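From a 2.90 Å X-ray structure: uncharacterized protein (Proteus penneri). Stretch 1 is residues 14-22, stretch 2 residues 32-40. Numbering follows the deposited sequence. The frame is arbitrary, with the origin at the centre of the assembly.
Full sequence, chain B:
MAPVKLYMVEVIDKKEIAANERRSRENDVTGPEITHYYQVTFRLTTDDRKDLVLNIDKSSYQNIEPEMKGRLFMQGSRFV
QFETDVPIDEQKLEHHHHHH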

# COMPACT_ATOMS: atom_id res chain seq x y z
N LYS B 14 -5.33 -3.98 -15.22
CA LYS B 14 -5.98 -5.23 -14.85
C LYS B 14 -4.90 -6.18 -14.34
O LYS B 14 -3.92 -6.41 -15.04
CB LYS B 14 -6.65 -5.83 -16.09
CG LYS B 14 -7.57 -6.98 -15.79
CD LYS B 14 -7.87 -7.82 -17.06
CE LYS B 14 -8.81 -8.99 -16.72
NZ LYS B 14 -8.95 -10.04 -17.77
N LYS B 15 -5.06 -6.73 -13.14
CA LYS B 15 -4.07 -7.66 -12.59
C LYS B 15 -4.65 -8.56 -11.52
O LYS B 15 -5.52 -8.15 -10.75
CB LYS B 15 -2.89 -6.91 -11.97
CG LYS B 15 -3.23 -6.11 -10.70
CD LYS B 15 -2.03 -5.93 -9.78
CE LYS B 15 -0.86 -5.33 -10.51
NZ LYS B 15 0.33 -5.31 -9.64
N GLU B 16 -4.15 -9.79 -11.46
CA GLU B 16 -4.59 -10.74 -10.45
C GLU B 16 -3.57 -10.73 -9.30
O GLU B 16 -2.36 -10.70 -9.53
CB GLU B 16 -4.68 -12.14 -11.04
CG GLU B 16 -5.75 -12.98 -10.37
CD GLU B 16 -5.82 -14.40 -10.91
OE1 GLU B 16 -5.76 -14.58 -12.15
OE2 GLU B 16 -5.96 -15.33 -10.07
N ILE B 17 -4.05 -10.74 -8.06
CA ILE B 17 -3.15 -10.73 -6.90
C ILE B 17 -3.39 -11.91 -5.97
O ILE B 17 -4.37 -11.91 -5.21
CB ILE B 17 -3.34 -9.46 -6.09
CG1 ILE B 17 -3.22 -8.25 -7.01
CG2 ILE B 17 -2.32 -9.42 -4.96
CD1 ILE B 17 -3.50 -6.93 -6.31
N ALA B 18 -2.52 -12.92 -6.03
CA ALA B 18 -2.66 -14.08 -5.15
C ALA B 18 -1.81 -13.77 -3.92
O ALA B 18 -0.60 -13.77 -4.00
CB ALA B 18 -2.15 -15.35 -5.85
N ALA B 19 -2.43 -13.49 -2.79
CA ALA B 19 -1.64 -13.16 -1.60
C ALA B 19 -1.78 -14.08 -0.39
O ALA B 19 -2.89 -14.38 0.06
CB ALA B 19 -1.93 -11.74 -1.18
N ASN B 20 -0.63 -14.52 0.14
CA ASN B 20 -0.60 -15.36 1.34
C ASN B 20 -1.10 -14.50 2.49
O ASN B 20 -0.57 -13.42 2.72
CB ASN B 20 0.83 -15.81 1.69
CG ASN B 20 1.31 -16.95 0.84
OD1 ASN B 20 0.51 -17.73 0.30
ND2 ASN B 20 2.63 -17.09 0.73
N GLU B 21 -2.10 -14.98 3.21
CA GLU B 21 -2.64 -14.21 4.33
C GLU B 21 -1.86 -14.54 5.61
O GLU B 21 -1.37 -15.65 5.78
CB GLU B 21 -4.13 -14.51 4.51
CG GLU B 21 -5.01 -13.26 4.68
CD GLU B 21 -5.27 -12.49 3.37
OE1 GLU B 21 -5.75 -11.33 3.44
OE2 GLU B 21 -5.03 -13.05 2.28
N ARG B 22 -1.75 -13.57 6.51
CA ARG B 22 -1.04 -13.79 7.76
C ARG B 22 -2.01 -14.48 8.73
O ARG B 22 -3.22 -14.45 8.50
CB ARG B 22 -0.56 -12.44 8.32
CG ARG B 22 0.29 -11.62 7.33
CD ARG B 22 0.79 -10.27 7.87
NE ARG B 22 -0.21 -9.19 7.87
CZ ARG B 22 -0.88 -8.77 8.95
NH1 ARG B 22 -0.68 -9.33 10.13
NH2 ARG B 22 -1.76 -7.77 8.85
N PRO B 32 -3.05 -21.88 6.90
CA PRO B 32 -2.56 -20.68 6.22
C PRO B 32 -3.35 -20.41 4.93
O PRO B 32 -2.98 -20.88 3.85
CB PRO B 32 -1.08 -20.82 5.90
N GLU B 33 -4.45 -19.67 5.06
CA GLU B 33 -5.28 -19.34 3.90
C GLU B 33 -4.65 -18.24 3.05
O GLU B 33 -3.95 -17.35 3.54
CB GLU B 33 -6.69 -18.93 4.36
N ILE B 34 -4.89 -18.32 1.75
CA ILE B 34 -4.38 -17.32 0.82
C ILE B 34 -5.58 -16.81 0.00
O ILE B 34 -6.43 -17.59 -0.41
CB ILE B 34 -3.28 -17.91 -0.10
CG1 ILE B 34 -3.23 -17.14 -1.41
CG2 ILE B 34 -3.51 -19.37 -0.31
CD1 ILE B 34 -2.27 -17.71 -2.41
N THR B 35 -5.62 -15.50 -0.20
CA THR B 35 -6.71 -14.84 -0.91
C THR B 35 -6.38 -14.36 -2.30
O THR B 35 -5.29 -13.83 -2.52
CB THR B 35 -7.17 -13.60 -0.16
OG1 THR B 35 -7.54 -13.95 1.17
CG2 THR B 35 -8.35 -12.98 -0.86
N HIS B 36 -7.33 -14.52 -3.21
CA HIS B 36 -7.18 -14.05 -4.59
C HIS B 36 -7.84 -12.68 -4.73
O HIS B 36 -8.87 -12.42 -4.10
CB HIS B 36 -7.85 -15.00 -5.57
CG HIS B 36 -6.97 -16.12 -6.02
ND1 HIS B 36 -6.51 -17.10 -5.16
CD2 HIS B 36 -6.45 -16.40 -7.23
CE1 HIS B 36 -5.75 -17.94 -5.83
NE2 HIS B 36 -5.70 -17.54 -7.09
N TYR B 37 -7.26 -11.82 -5.54
CA TYR B 37 -7.81 -10.49 -5.75
C TYR B 37 -7.79 -10.13 -7.22
O TYR B 37 -6.74 -10.14 -7.87
CB TYR B 37 -7.00 -9.46 -4.95
CG TYR B 37 -7.10 -9.62 -3.45
CD1 TYR B 37 -8.28 -9.33 -2.77
CD2 TYR B 37 -6.00 -10.06 -2.70
CE1 TYR B 37 -8.37 -9.47 -1.39
CE2 TYR B 37 -6.08 -10.21 -1.32
CZ TYR B 37 -7.27 -9.91 -0.67
OH TYR B 37 -7.36 -10.05 0.70
N TYR B 38 -8.95 -9.79 -7.75
CA TYR B 38 -9.05 -9.43 -9.14
C TYR B 38 -9.26 -7.93 -9.21
O TYR B 38 -10.39 -7.45 -9.14
CB TYR B 38 -10.22 -10.18 -9.74
CG TYR B 38 -10.06 -11.66 -9.54
CD1 TYR B 38 -9.21 -12.40 -10.36
CD2 TYR B 38 -10.76 -12.32 -8.55
CE1 TYR B 38 -9.06 -13.77 -10.19
CE2 TYR B 38 -10.61 -13.70 -8.37
CZ TYR B 38 -9.76 -14.41 -9.20
OH TYR B 38 -9.63 -15.77 -9.06
N GLN B 39 -8.18 -7.17 -9.33
CA GLN B 39 -8.33 -5.73 -9.37
C GLN B 39 -8.17 -5.11 -10.74
O GLN B 39 -7.31 -5.51 -11.52
CB GLN B 39 -7.34 -5.05 -8.43
CG GLN B 39 -6.03 -4.74 -9.08
CD GLN B 39 -5.19 -3.80 -8.27
OE1 GLN B 39 -4.34 -3.11 -8.81
NE2 GLN B 39 -5.40 -3.78 -6.96
N VAL B 40 -9.02 -4.15 -11.03
CA VAL B 40 -8.94 -3.45 -12.30
C VAL B 40 -8.94 -1.96 -12.01
O VAL B 40 -9.64 -1.48 -11.12
CB VAL B 40 -10.11 -3.84 -13.29
CG1 VAL B 40 -11.34 -4.24 -12.56
CG2 VAL B 40 -10.42 -2.68 -14.20

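Residues 14-20 and 34-40 form neighbouring antiparallel strands, their N-to-C directions 164° apart and their axes 4.6 Å apart at closest approach. The register is fixed by backbone hydrogen bonds at alternate residues. Lys15 and Gln39 exchange two: Lys15 N to Gln39 O at 3.0 Å (164° at the hydrogen) and Gln39 N to Lys15 O at 3.2 Å (147°). Ala19 and Thr35 repeat the pattern, with Ala19 N to Thr35 O at 2.9 Å (169°) and Thr35 N to Ala19 O at 3.0 Å (149°). Between them the ladder is less regular: Ile17 N to Tyr37 O is short at 2.8 Å and fairly straight (159°), but the return bond, Tyr37 N to Ile17 O, is weak, since 2.9 Å is offset by an angle of only 124°. Past the strand, Glu21 N still reaches Glu33 O at 3.0 Å, so the pairing runs on into the loop.

Side chains alternate between the two faces of the sheet. One face carries Lys15, Ile17, Ala19, Thr35, Tyr37 and Gln39. Lys15 and Gln39 both adopt p at chi1 and t at chi2, and their aliphatic portions meet, CG to CG, at 3.5 Å. Ile17 (m, t) lies with its CB 3.8 Å from Tyr37 CB, an apolar contact, while its CD1 extends to 3.7 Å from Gln39 NE2. Thus the isoleucine touches both its cross-strand partner and the next residue on this face. Tyr37 has chi1 at -66° (m), which carries its ring along the sheet toward Ala19: Tyr37 CE2 is 4.4 Å from Ala19 CB, and the methyl lies at the ring edge, near its plane.

The same rotamer brings the phenol end near Glu21. That glutamate points its CA-to-CB bond toward the other stretch and has chi1 at -133°, between wells, followed by chi2 at 77° (p). This bent path delivers its carboxylate to Thr35, whose m rotamer presents the hydroxyl: Thr35 OG1 donates to Glu21 OE2 at 2.9 Å. The other carboxylate oxygen, Glu21 OE1, sits 3.4 Å from Tyr37 OH.

On the opposite face, Ala18 meets both Ile34 and His36. Ile34 is extended (t, t), and its CD1 comes within 4.2 Å of Ala18 CB, an apolar contact. His36, with chi1 at -87° (m) and chi2 at 66°, turns its ring so that Ala18 CB lies over one face, 4.4 Å from His36 NE2. Glu16 OE2 approaches the edge of the His36 ring, 3.1 Å from His36 CD2, a carbon whose polarised hydrogen suits an anionic neighbour. Glu16 reaches there through an extended chain, t at chi1 and chi2, which also places its CD 3.4 Å from Tyr38 CE1. Its carboxylate therefore sits near both aromatic side chains. Lys14 is extended throughout, all four chi angles t, and its end leads away to a hydrogen bond elsewhere in the structure.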